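Local structure of chitin deacetylase 1 (Bombyx mori, 5ZNT) at residues R64-G69 and Y299-T304; G69-A74 and K328-G333; S170-P175 and F188-R193; P183-F188 and A207-V212. The protein uses a zinc ion to hydrolyse the N-acetamido groups of N-acetyl-D-glucosamine residues in chitin, yielding chitosan and acetate. All coordinates share one frame; numbering follows the deposited sequence.

Contact 1. Residues R64-G69 and Y299-T304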
loop_
_atom_site.group_PDB
_atom_site.type_symbol
_atom_site.label_atom_id
_atom_site.label_comp_id
_atom_site.label_asym_id
_atom_site.label_seq_id
_atom_site.Cartn_x
_atom_site.Cartn_y
_atom_site.Cartn_z
ATOM N N ARG A 64 11.746 -7.257 -15.124
ATOM C CA ARG A 64 11.550 -5.813 -15.009
ATOM C C ARG A 64 12.383 -5.346 -13.823
ATOM O O ARG A 64 12.149 -5.780 -12.692
ATOM C CB ARG A 64 10.067 -5.476 -14.836
ATOM C CG ARG A 64 9.206 -6.005 -15.993
ATOM C CD ARG A 64 7.720 -5.629 -15.933
ATOM N NE ARG A 64 7.164 -5.690 -17.287
ATOM C CZ ARG A 64 6.462 -6.704 -17.779
ATOM N NH1 ARG A 64 6.146 -7.755 -17.005
ATOM N NH2 ARG A 64 6.055 -6.644 -19.046
ATOM N N LYS A 65 13.384 -4.504 -14.086
ATOM C CA LYS A 65 14.369 -4.129 -13.079
ATOM C C LYS A 65 14.420 -2.619 -12.935
ATOM O O LYS A 65 14.334 -1.897 -13.928
ATOM C CB LYS A 65 15.780 -4.623 -13.443
ATOM C CG LYS A 65 15.850 -6.045 -13.925
ATOM C CD LYS A 65 16.157 -6.986 -12.796
ATOM C CE LYS A 65 16.505 -8.373 -13.333
ATOM N NZ LYS A 65 16.402 -9.336 -12.239
ATOM N N ASN A 66 14.581 -2.159 -11.697
ATOM C CA ASN A 66 14.824 -0.753 -11.396
ATOM C C ASN A 66 16.240 -0.364 -11.833
ATOM O O ASN A 66 17.045 -1.228 -12.168
ATOM C CB ASN A 66 14.654 -0.512 -9.904
ATOM C CG ASN A 66 13.200 -0.436 -9.496
ATOM O OD1 ASN A 66 12.365 0.079 -10.241
ATOM N ND2 ASN A 66 12.897 -0.926 -8.310
ATOM N N PRO A 67 16.577 0.932 -11.816
ATOM C CA PRO A 67 17.933 1.340 -12.250
ATOM C C PRO A 67 19.054 0.771 -11.397
ATOM O O PRO A 67 20.212 0.816 -11.834
ATOM C CB PRO A 67 17.888 2.871 -12.158
ATOM C CG PRO A 67 16.435 3.218 -12.331
ATOM C CD PRO A 67 15.698 2.097 -11.621
ATOM N N ASN A 68 18.759 0.226 -10.210
ATOM C CA ASN A 68 19.760 -0.434 -9.382
ATOM C C ASN A 68 19.964 -1.892 -9.758
ATOM O O ASN A 68 20.666 -2.607 -9.039
ATOM C CB ASN A 68 19.377 -0.335 -7.894
ATOM C CG ASN A 68 18.050 -1.009 -7.586
ATOM O OD1 ASN A 68 17.400 -1.568 -8.469
ATOM N ND2 ASN A 68 17.646 -0.966 -6.325
ATOM N N GLY A 69 19.337 -2.362 -10.834
ATOM C CA GLY A 69 19.454 -3.748 -11.223
ATOM C C GLY A 69 18.519 -4.716 -10.511
ATOM O O GLY A 69 18.531 -5.907 -10.839
ATOM N N TYR A 299 12.089 4.576 -9.879
ATOM C CA TYR A 299 12.147 3.326 -9.116
ATOM C C TYR A 299 10.740 2.895 -8.701
ATOM O O TYR A 299 10.011 3.674 -8.079
ATOM C CB TYR A 299 12.988 3.485 -7.848
ATOM C CG TYR A 299 14.478 3.468 -8.071
ATOM C CD1 TYR A 299 15.132 4.579 -8.618
ATOM C CD2 TYR A 299 15.239 2.358 -7.717
ATOM C CE1 TYR A 299 16.519 4.575 -8.813
ATOM C CE2 TYR A 299 16.616 2.345 -7.904
ATOM C CZ TYR A 299 17.243 3.456 -8.451
ATOM O OH TYR A 299 18.605 3.432 -8.623
ATOM N N PHE A 300 10.387 1.645 -9.013
ATOM C CA PHE A 300 9.171 1.012 -8.493
ATOM C C PHE A 300 9.541 0.313 -7.198
ATOM O O PHE A 300 10.272 -0.684 -7.214
ATOM C CB PHE A 300 8.606 0.022 -9.506
ATOM C CG PHE A 300 8.128 0.667 -10.775
ATOM C CD1 PHE A 300 9.028 1.012 -11.770
ATOM C CD2 PHE A 300 6.777 0.929 -10.974
ATOM C CE1 PHE A 300 8.595 1.618 -12.939
ATOM C CE2 PHE A 300 6.334 1.514 -12.160
ATOM C CZ PHE A 300 7.245 1.871 -13.130
ATOM N N VAL A 301 9.060 0.851 -6.072
ATOM C CA VAL A 301 9.465 0.419 -4.745
ATOM C C VAL A 301 8.238 0.132 -3.877
ATOM O O VAL A 301 7.112 0.548 -4.178
ATOM C CB VAL A 301 10.361 1.484 -4.068
ATOM C CG1 VAL A 301 11.691 1.654 -4.848
ATOM C CG2 VAL A 301 9.618 2.806 -3.998
ATOM N N THR A 302 8.476 -0.567 -2.768
ATOM C CA THR A 302 7.421 -0.789 -1.785
ATOM C C THR A 302 7.156 0.484 -0.987
ATOM O O THR A 302 7.937 1.441 -0.999
ATOM C CB THR A 302 7.797 -1.909 -0.822
ATOM O OG1 THR A 302 8.847 -1.460 0.041
ATOM C CG2 THR A 302 8.273 -3.152 -1.574
ATOM N N MET A 303 6.058 0.464 -0.230
ATOM C CA MET A 303 5.745 1.598 0.640
ATOM C C MET A 303 6.796 1.770 1.721
ATOM O O MET A 303 7.214 2.892 2.023
ATOM C CB MET A 303 4.377 1.406 1.285
ATOM C CG MET A 303 3.296 1.106 0.307
ATOM S SD MET A 303 2.731 2.639 -0.395
ATOM C CE MET A 303 1.170 2.716 0.344
ATOM N N THR A 304 7.186 0.665 2.370
ATOM C CA THR A 304 8.246 0.741 3.367
ATOM C C THR A 304 9.513 1.338 2.762
ATOM O O THR A 304 10.206 2.129 3.412
ATOM C CB THR A 304 8.526 -0.647 3.947
ATOM O OG1 THR A 304 7.429 -1.042 4.776
ATOM C CG2 THR A 304 9.826 -0.665 4.798
#

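Contact 2. Residues G69-A74 and K328-G333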
loop_
_atom_site.group_PDB
_atom_site.type_symbol
_atom_site.label_atom_id
_atom_site.label_comp_id
_atom_site.label_asym_id
_atom_site.label_seq_id
_atom_site.Cartn_x
_atom_site.Cartn_y
_atom_site.Cartn_z
ATOM N N GLY A 69 19.337 -2.362 -10.834
ATOM C CA GLY A 69 19.454 -3.748 -11.223
ATOM C C GLY A 69 18.519 -4.716 -10.511
ATOM O O GLY A 69 18.531 -5.907 -10.839
ATOM N N CYS A 70 17.716 -4.256 -9.551
ATOM C CA CYS A 70 16.854 -5.154 -8.783
ATOM C C CYS A 70 15.446 -5.212 -9.378
ATOM O O CYS A 70 14.964 -4.246 -9.976
ATOM C CB CYS A 70 16.777 -4.710 -7.317
ATOM S SG CYS A 70 18.412 -4.696 -6.450
ATOM N N ASP A 71 14.774 -6.352 -9.162
ATOM C CA ASP A 71 13.395 -6.517 -9.610
ATOM C C ASP A 71 12.512 -5.412 -9.037
ATOM O O ASP A 71 12.664 -5.007 -7.887
ATOM C CB ASP A 71 12.856 -7.881 -9.171
ATOM C CG ASP A 71 13.603 -9.040 -9.823
ATOM O OD1 ASP A 71 14.023 -8.917 -10.985
ATOM O OD2 ASP A 71 13.740 -10.079 -9.177
ATOM N N ILE A 72 11.590 -4.912 -9.860
ATOM C CA ILE A 72 10.599 -3.966 -9.359
ATOM C C ILE A 72 9.794 -4.624 -8.239
ATOM O O ILE A 72 9.577 -5.841 -8.231
ATOM C CB ILE A 72 9.677 -3.468 -10.484
ATOM C CG1 ILE A 72 8.919 -4.615 -11.150
ATOM C CG2 ILE A 72 10.482 -2.728 -11.535
ATOM C CD1 ILE A 72 7.850 -4.071 -12.146
ATOM N N LYS A 73 9.383 -3.820 -7.263
ATOM C CA LYS A 73 8.693 -4.330 -6.084
ATOM C C LYS A 73 7.376 -3.592 -5.901
ATOM O O LYS A 73 7.281 -2.391 -6.170
ATOM C CB LYS A 73 9.525 -4.172 -4.811
ATOM C CG LYS A 73 10.921 -4.823 -4.857
ATOM C CD LYS A 73 10.824 -6.334 -5.137
ATOM C CE LYS A 73 12.162 -7.016 -4.788
ATOM N NZ LYS A 73 13.307 -6.328 -5.478
ATOM N N ALA A 74 6.368 -4.322 -5.407
ATOM C CA ALA A 74 5.038 -3.788 -5.140
ATOM C C ALA A 74 4.656 -4.076 -3.688
ATOM O O ALA A 74 5.359 -4.786 -2.963
ATOM C CB ALA A 74 3.999 -4.381 -6.123
ATOM N N LYS A 328 16.425 -8.230 -0.956
ATOM C CA LYS A 328 15.804 -9.202 -1.847
ATOM C C LYS A 328 15.815 -8.676 -3.281
ATOM O O LYS A 328 14.788 -8.575 -3.955
ATOM C CB LYS A 328 14.391 -9.555 -1.370
ATOM C CG LYS A 328 14.393 -10.242 -0.011
ATOM C CD LYS A 328 13.008 -10.679 0.409
ATOM C CE LYS A 328 12.607 -10.032 1.717
ATOM N NZ LYS A 328 11.394 -10.692 2.279
ATOM N N CYS A 329 17.033 -8.344 -3.724
ATOM C CA CYS A 329 17.237 -7.674 -5.001
ATOM C C CYS A 329 16.588 -8.444 -6.141
ATOM O O CYS A 329 15.689 -7.938 -6.825
ATOM C CB CYS A 329 18.739 -7.485 -5.260
ATOM S SG CYS A 329 19.115 -6.589 -6.784
ATOM N N SER A 330 17.041 -9.669 -6.369
ATOM C CA SER A 330 16.577 -10.465 -7.501
ATOM C C SER A 330 16.507 -11.916 -7.025
ATOM O O SER A 330 17.369 -12.744 -7.329
ATOM C CB SER A 330 17.489 -10.304 -8.711
ATOM O OG SER A 330 16.741 -10.495 -9.901
ATOM N N VAL A 331 15.459 -12.213 -6.256
ATOM C CA VAL A 331 15.358 -13.498 -5.586
ATOM C C VAL A 331 14.986 -14.574 -6.593
ATOM O O VAL A 331 14.038 -14.424 -7.377
ATOM C CB VAL A 331 14.333 -13.424 -4.444
ATOM C CG1 VAL A 331 14.162 -14.790 -3.779
ATOM C CG2 VAL A 331 14.784 -12.394 -3.433
ATOM N N GLU A 332 15.737 -15.668 -6.579
ATOM C CA GLU A 332 15.319 -16.859 -7.304
ATOM C C GLU A 332 14.927 -17.937 -6.300
ATOM O O GLU A 332 13.905 -17.804 -5.613
ATOM C CB GLU A 332 16.437 -17.319 -8.241
ATOM C CG GLU A 332 17.039 -16.165 -9.024
ATOM C CD GLU A 332 17.903 -16.625 -10.172
ATOM O OE1 GLU A 332 17.410 -16.605 -11.322
ATOM O OE2 GLU A 332 19.066 -17.007 -9.920
ATOM N N GLY A 333 15.726 -18.997 -6.194
ATOM C CA GLY A 333 15.533 -20.015 -5.170
ATOM C C GLY A 333 14.248 -20.825 -5.301
ATOM O O GLY A 333 13.578 -20.854 -6.336
#

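Contact 3. Residues S170-P175 and F188-R193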
loop_
_atom_site.group_PDB
_atom_site.type_symbol
_atom_site.label_atom_id
_atom_site.label_comp_id
_atom_site.label_asym_id
_atom_site.label_seq_id
_atom_site.Cartn_x
_atom_site.Cartn_y
_atom_site.Cartn_z
ATOM N N SER A 170 -1.889 3.839 4.937
ATOM C CA SER A 170 -2.137 4.344 3.583
ATOM C C SER A 170 -3.639 4.225 3.337
ATOM O O SER A 170 -4.117 3.425 2.527
ATOM C CB SER A 170 -1.334 3.608 2.509
ATOM O OG SER A 170 -1.475 4.286 1.249
ATOM N N THR A 171 -4.391 5.032 4.067
ATOM C CA THR A 171 -5.840 5.121 3.928
ATOM C C THR A 171 -6.322 6.536 3.616
ATOM O O THR A 171 -7.381 6.699 3.009
ATOM C CB THR A 171 -6.515 4.643 5.225
ATOM O OG1 THR A 171 -5.977 3.370 5.608
ATOM C CG2 THR A 171 -8.021 4.557 5.068
ATOM N N ILE A 172 -5.563 7.553 4.003
ATOM C CA ILE A 172 -5.997 8.938 3.869
ATOM C C ILE A 172 -5.765 9.402 2.440
ATOM O O ILE A 172 -4.663 9.259 1.900
ATOM C CB ILE A 172 -5.254 9.824 4.876
ATOM C CG1 ILE A 172 -5.690 9.434 6.289
ATOM C CG2 ILE A 172 -5.525 11.328 4.576
ATOM C CD1 ILE A 172 -4.880 10.115 7.370
ATOM N N THR A 173 -6.808 9.929 1.809
ATOM C CA THR A 173 -6.714 10.448 0.451
ATOM C C THR A 173 -6.450 11.953 0.480
ATOM O O THR A 173 -7.003 12.671 1.317
ATOM C CB THR A 173 -8.004 10.149 -0.317
ATOM O OG1 THR A 173 -8.170 8.716 -0.440
ATOM C CG2 THR A 173 -7.936 10.751 -1.663
ATOM N N ALA A 174 -5.579 12.427 -0.419
ATOM C CA ALA A 174 -5.381 13.863 -0.573
ATOM C C ALA A 174 -6.019 14.316 -1.867
ATOM O O ALA A 174 -5.775 13.699 -2.908
ATOM C CB ALA A 174 -3.888 14.231 -0.572
ATOM N N PRO A 175 -6.841 15.362 -1.861
ATOM C CA PRO A 175 -7.481 15.781 -3.108
ATOM C C PRO A 175 -6.440 16.149 -4.154
ATOM O O PRO A 175 -5.333 16.585 -3.826
ATOM C CB PRO A 175 -8.323 17.006 -2.696
ATOM C CG PRO A 175 -7.701 17.506 -1.470
ATOM C CD PRO A 175 -7.151 16.270 -0.744
ATOM N N PHE A 188 2.008 15.977 13.565
ATOM C CA PHE A 188 1.529 17.324 13.316
ATOM C C PHE A 188 0.288 17.242 12.448
ATOM O O PHE A 188 0.018 16.214 11.813
ATOM C CB PHE A 188 2.619 18.175 12.650
ATOM C CG PHE A 188 3.806 18.400 13.536
ATOM C CD1 PHE A 188 4.866 17.512 13.537
ATOM C CD2 PHE A 188 3.835 19.475 14.416
ATOM C CE1 PHE A 188 5.954 17.699 14.381
ATOM C CE2 PHE A 188 4.926 19.670 15.264
ATOM C CZ PHE A 188 5.986 18.779 15.243
ATOM N N ARG A 189 -0.476 18.338 12.457
ATOM C CA ARG A 189 -1.712 18.427 11.695
ATOM C C ARG A 189 -1.503 18.005 10.246
ATOM O O ARG A 189 -0.486 18.334 9.631
ATOM C CB ARG A 189 -2.237 19.866 11.741
ATOM C CG ARG A 189 -3.649 20.031 11.267
ATOM C CD ARG A 189 -4.148 21.439 11.616
ATOM N NE ARG A 189 -3.510 22.457 10.789
ATOM C CZ ARG A 189 -3.449 23.755 11.099
ATOM N NH1 ARG A 189 -3.963 24.205 12.234
ATOM N NH2 ARG A 189 -2.860 24.598 10.275
ATOM N N MET A 190 -2.481 17.276 9.711
ATOM C CA MET A 190 -2.458 16.897 8.306
ATOM C C MET A 190 -2.295 18.140 7.439
ATOM O O MET A 190 -2.942 19.164 7.704
ATOM C CB MET A 190 -3.761 16.192 7.913
ATOM C CG MET A 190 -3.968 14.841 8.564
ATOM S SD MET A 190 -5.667 14.298 8.333
ATOM C CE MET A 190 -5.850 14.464 6.578
ATOM N N PRO A 191 -1.487 18.079 6.383
ATOM C CA PRO A 191 -1.281 19.261 5.540
ATOM C C PRO A 191 -2.326 19.409 4.446
ATOM O O PRO A 191 -2.051 20.050 3.428
ATOM C CB PRO A 191 0.094 19.008 4.928
ATOM C CG PRO A 191 0.097 17.475 4.759
ATOM C CD PRO A 191 -0.630 16.945 5.972
ATOM N N HIS A 192 -3.509 18.827 4.624
ATOM C CA HIS A 192 -4.559 18.909 3.617
ATOM C C HIS A 192 -5.880 18.597 4.293
ATOM O O HIS A 192 -5.916 18.101 5.419
ATOM C CB HIS A 192 -4.318 17.948 2.450
ATOM C CG HIS A 192 -4.288 16.509 2.863
ATOM N ND1 HIS A 192 -5.427 15.735 2.938
ATOM C CD2 HIS A 192 -3.259 15.709 3.230
ATOM C CE1 HIS A 192 -5.096 14.515 3.333
ATOM N NE2 HIS A 192 -3.788 14.474 3.524
ATOM N N ARG A 193 -6.968 18.905 3.592
ATOM C CA ARG A 193 -8.307 18.674 4.113
ATOM C C ARG A 193 -8.596 17.179 4.240
ATOM O O ARG A 193 -8.091 16.354 3.471
ATOM C CB ARG A 193 -9.362 19.290 3.195
ATOM C CG ARG A 193 -9.338 20.809 3.099
ATOM C CD ARG A 193 -10.604 21.306 2.412
ATOM N NE ARG A 193 -10.694 22.756 2.556
ATOM C CZ ARG A 193 -10.071 23.616 1.757
ATOM N NH1 ARG A 193 -9.322 23.158 0.762
ATOM N NH2 ARG A 193 -10.185 24.930 1.971
HETATM O O HOH W 1 -8.280 12.923 3.657
#

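Contact 4. Residues P183-F188 and A207-V212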
loop_
_atom_site.group_PDB
_atom_site.type_symbol
_atom_site.label_atom_id
_atom_site.label_comp_id
_atom_site.label_asym_id
_atom_site.label_seq_id
_atom_site.Cartn_x
_atom_site.Cartn_y
_atom_site.Cartn_z
ATOM N N PRO A 183 4.637 11.850 1.478
ATOM C CA PRO A 183 4.191 11.266 2.755
ATOM C C PRO A 183 4.502 12.210 3.905
ATOM O O PRO A 183 5.381 13.074 3.806
ATOM C CB PRO A 183 5.003 9.967 2.874
ATOM C CG PRO A 183 5.319 9.592 1.451
ATOM C CD PRO A 183 5.473 10.917 0.695
ATOM N N TYR A 184 3.773 12.037 5.005
ATOM C CA TYR A 184 3.983 12.860 6.184
ATOM C C TYR A 184 3.718 12.006 7.416
ATOM O O TYR A 184 3.037 10.979 7.340
ATOM C CB TYR A 184 3.093 14.120 6.146
ATOM C CG TYR A 184 1.620 13.838 5.963
ATOM C CD1 TYR A 184 0.806 13.556 7.060
ATOM C CD2 TYR A 184 1.038 13.866 4.699
ATOM C CE1 TYR A 184 -0.538 13.287 6.904
ATOM C CE2 TYR A 184 -0.308 13.588 4.527
ATOM C CZ TYR A 184 -1.086 13.300 5.635
ATOM O OH TYR A 184 -2.420 13.035 5.481
ATOM N N THR A 185 4.304 12.396 8.546
ATOM C CA THR A 185 3.965 11.729 9.796
ATOM C C THR A 185 2.790 12.445 10.456
ATOM O O THR A 185 2.478 13.598 10.152
ATOM C CB THR A 185 5.157 11.668 10.760
ATOM O OG1 THR A 185 5.506 12.982 11.193
ATOM C CG2 THR A 185 6.360 11.035 10.086
ATOM N N MET A 186 2.103 11.730 11.336
ATOM C CA MET A 186 0.902 12.267 11.946
ATOM C C MET A 186 1.173 12.970 13.281
ATOM O O MET A 186 0.224 13.241 14.021
ATOM C CB MET A 186 -0.138 11.156 12.142
ATOM C CG MET A 186 -0.654 10.489 10.851
ATOM S SD MET A 186 -1.617 11.592 9.780
ATOM C CE MET A 186 -2.429 12.597 10.976
ATOM N N TYR A 187 2.437 13.267 13.604
ATOM C CA TYR A 187 2.715 14.021 14.828
ATOM C C TYR A 187 2.115 15.422 14.765
ATOM O O TYR A 187 1.770 16.004 15.800
ATOM C CB TYR A 187 4.216 14.151 15.057
ATOM C CG TYR A 187 4.972 12.903 15.439
ATOM C CD1 TYR A 187 4.835 12.336 16.708
ATOM C CD2 TYR A 187 5.879 12.323 14.550
ATOM C CE1 TYR A 187 5.561 11.213 17.072
ATOM C CE2 TYR A 187 6.607 11.196 14.904
ATOM C CZ TYR A 187 6.450 10.651 16.164
ATOM O OH TYR A 187 7.187 9.531 16.487
ATOM N N PHE A 188 2.008 15.977 13.565
ATOM C CA PHE A 188 1.529 17.324 13.316
ATOM C C PHE A 188 0.288 17.242 12.448
ATOM O O PHE A 188 0.018 16.214 11.813
ATOM C CB PHE A 188 2.619 18.175 12.650
ATOM C CG PHE A 188 3.806 18.400 13.536
ATOM C CD1 PHE A 188 4.866 17.512 13.537
ATOM C CD2 PHE A 188 3.835 19.475 14.416
ATOM C CE1 PHE A 188 5.954 17.699 14.381
ATOM C CE2 PHE A 188 4.926 19.670 15.264
ATOM C CZ PHE A 188 5.986 18.779 15.243
ATOM N N ALA A 207 2.206 8.868 16.408
ATOM C CA ALA A 207 3.530 8.485 15.915
ATOM C C ALA A 207 3.409 7.431 14.814
ATOM O O ALA A 207 3.852 6.289 14.950
ATOM C CB ALA A 207 4.393 7.978 17.063
ATOM N N VAL A 208 2.800 7.846 13.701
ATOM C CA VAL A 208 2.474 6.966 12.581
ATOM C C VAL A 208 2.767 7.718 11.298
ATOM O O VAL A 208 2.433 8.901 11.174
ATOM C CB VAL A 208 0.986 6.535 12.594
ATOM C CG1 VAL A 208 0.696 5.577 11.432
ATOM C CG2 VAL A 208 0.598 5.895 13.953
ATOM N N TRP A 209 3.342 7.028 10.321
ATOM C CA TRP A 209 3.518 7.611 8.999
ATOM C C TRP A 209 2.226 7.496 8.207
ATOM O O TRP A 209 1.476 6.526 8.345
ATOM C CB TRP A 209 4.640 6.905 8.240
ATOM C CG TRP A 209 6.007 7.213 8.723
ATOM C CD1 TRP A 209 6.697 6.582 9.730
ATOM C CD2 TRP A 209 6.879 8.228 8.213
ATOM N NE1 TRP A 209 7.947 7.145 9.869
ATOM C CE2 TRP A 209 8.080 8.161 8.958
ATOM C CE3 TRP A 209 6.759 9.189 7.201
ATOM C CZ2 TRP A 209 9.162 9.017 8.722
ATOM C CZ3 TRP A 209 7.837 10.041 6.962
ATOM C CH2 TRP A 209 9.025 9.946 7.726
ATOM N N GLU A 210 1.968 8.492 7.357
ATOM C CA GLU A 210 0.864 8.425 6.409
ATOM C C GLU A 210 1.432 8.365 4.998
ATOM O O GLU A 210 1.948 9.367 4.488
ATOM C CB GLU A 210 -0.092 9.612 6.535
ATOM C CG GLU A 210 -1.216 9.581 5.481
ATOM C CD GLU A 210 -2.078 8.324 5.623
ATOM O OE1 GLU A 210 -2.325 7.919 6.773
ATOM O OE2 GLU A 210 -2.520 7.752 4.607
ATOM N N MET A 211 1.293 7.206 4.351
ATOM C CA MET A 211 1.616 7.086 2.930
ATOM C C MET A 211 0.421 7.614 2.156
ATOM O O MET A 211 -0.418 6.867 1.648
ATOM C CB MET A 211 1.942 5.643 2.563
ATOM C CG MET A 211 3.309 5.197 3.070
ATOM S SD MET A 211 4.688 6.145 2.348
ATOM C CE MET A 211 4.443 5.864 0.585
ATOM N N VAL A 212 0.361 8.948 2.055
ATOM C CA VAL A 212 -0.861 9.602 1.616
ATOM C C VAL A 212 -1.194 9.177 0.198
ATOM O O VAL A 212 -0.306 8.946 -0.637
ATOM C CB VAL A 212 -0.711 11.134 1.744
ATOM C CG1 VAL A 212 0.444 11.667 0.864
ATOM C CG2 VAL A 212 -2.017 11.850 1.431
#

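Contact 1. Residues R64-G69 and Y299-T304
Asn66 and Tyr299 bring the two backbones to 5.4 Å between their CA atoms, where a type I beta turn from Asn66 to Gly69, closed by Gly69 N to Asn66 O, meets the end of strand 298-300. Asn66 CG, anti to the carbonyl carbon, starts the carboxamide toward Phe300, where it acts like a strand neighbour. Its OD1 accepts from Phe300 N at 2.8 Å, with the donor tilted from the carbonyl plane, and its ND2 donates to Phe300 O at 2.9 Å in a nearly straight bond (173°). Two bonds to one residue fix the rotation of the amide. Strand 298-300 belongs to the parallel sheet of the polysaccharide deacetylase fold, pairing with strand 38-45, so the turn is pinned to this sheet. Beyond the amide, Pro67 CD sits over the centre of the Tyr299 ring, 3.6 Å from the centroid and 5° off the normal, a CH-pi contact. Asn68 lies at the ring edge, its CG 3.7 Å from Tyr299 CE2 and its amide plane 85° from the ring; Asn68 OD1 accepts from Cys70 N. An alanine in place of Tyr299 would probably leave Pro67 without its aromatic face and open a gap beneath the turn.

Contact 2. Residues G69-A74 and K328-G333
A disulfide between Cys70 and Cys329 ties the loop before strand 75-78 of the deacetylase domain to the loop that leads on to strand 341-345, the residues lying more than 250 positions apart in sequence. The S-S bond is 2.0 Å between Cys70 SG and Cys329 SG, and its torsion of -99° is near the relaxed value of about 90° in magnitude. Cys329 SG is anti to its own backbone N (chi1 -177°), which turns it to Cys70. The carbonyl of Cys329 is gripped twice: Asp71 N donates to Cys329 O at 3.0 Å and Lys73 NZ donates to it at 3.2 Å, from opposite faces of the carbonyl plane. The chain of Lys73 bends at chi2 and chi4, and its ammonium also gives a bond of 2.8 Å from NZ to Asp71 O and a weak one to Lys328 O; these carbonyls would probably help to balance its buried charge. Asp71 also makes a salt bridge through OD1 to Lys65, which probably offsets its negative charge. The other carboxylate oxygen faces the second loop: Ser330 OG donates to Asp71 OD2 at 3.1 Å, meeting it from above the carboxylate plane, 46° out of it.

Contact 3. Residues S170-P175 and F188-R193
Ile172 is the first residue of 170-175 to reach the other segment, and its CG2 branch does the touching. That methyl, anti to the Ile172 backbone N, lies 3.7 Å from Met190 CE and 3.4 Å from His192 CE1, where it meets the imidazole at its edge, in the ring plane. The bend of Met190 at chi3 brings its terminal methyl, CE, to the Ile172 CG2 branch. At Thr173 the side chain points away and the backbone carbonyl takes over: Thr173 O is 3.3 Å from His192 CE1, and it accepts at 2.7 Å from a water O, which also donates weakly to Arg193 O. Strand 173-174 runs parallel to strand 209-214 in the mixed sheet of the deacetylase domain, and the loop carrying His192 folds back against it. Next comes Ala174, whose CB stands over the middle of the His192 ring, 4.0 Å from the centroid and 1° off the normal, a CH-pi contact. Pro175 closes the series obliquely, its CD 4.1 Å from His192 ND1. The imidazole is held in place at both nitrogens. His192 ND1 donates to Arg193 O at 2.8 Å from above that carbonyl plane, and His192 NE2 is hydrogen-bonded to the hydroxyl of Tyr184. A leucine in place of His192 would probably leave Arg193 O and the Tyr184 hydroxyl without their imidazole partner, and Ala174 CB without a flat ring beneath it.

Contact 4. Residues P183-F188 and A207-V212
Thr185 CG2, anti to its carbonyl carbon, and Trp209 CG, likewise placed (chi1 -73°), bring methyl and indole together on the face to which the backbone pairing turns both residues. There CG2 stands over the centre of the six-membered ring of Trp209, 3.3 Å from the centroid and 8° off the normal, a close CH-pi contact. The strands form an antiparallel ladder: Thr185 and Trp209 are a non-hydrogen-bonded pair, and Tyr184 and Glu210 a hydrogen-bonded one. Glu210 N donates to Tyr184 O at 2.7 Å, and Tyr184 N to Glu210 O at a longer 3.3 Å. A further backbone bond runs from Met186 N to Val208 O, nearly along the C=O axis. On the other face Glu210 CB lies above the Tyr184 ring, offset toward the rim, while Val212 CB approaches Tyr184 CE2 at 3.7 Å. At one end of the ladder Pro183 CG packs on Met211 SD at 3.6 Å; at the other, Ala207 CA sits over the Tyr187 ring. Glu210 OE2 accepts from Ile172 N. Helix 154-163 covers the face with Met186 and Glu210 through Phe158, whereas helix 303-311 packs against Trp209 and Met211, which also touch Tyr168 of strand 168-169.

How the contacts relate
From the N terminus, residues 64-69 and 69-74 come first, sharing Gly69, and each waits more than 220 residues for its partner. Contact 1 closes at strand 298-300 and contact 2 at the loop 328-333, so the second loop opens before the first has closed, and the two closures cross. Contacts 3 and 4 fall within both long loops and cross each other as well, sharing Phe188; their segments run through strands 173-174, 184-185 and 209-214 of the mixed sheet. The first pair instead joins the loop before strand 75-78 to the parallel sheet and the C-terminal region. Met303, on helix 303-311, bridges the two groups by packing on Ser170 and Met211.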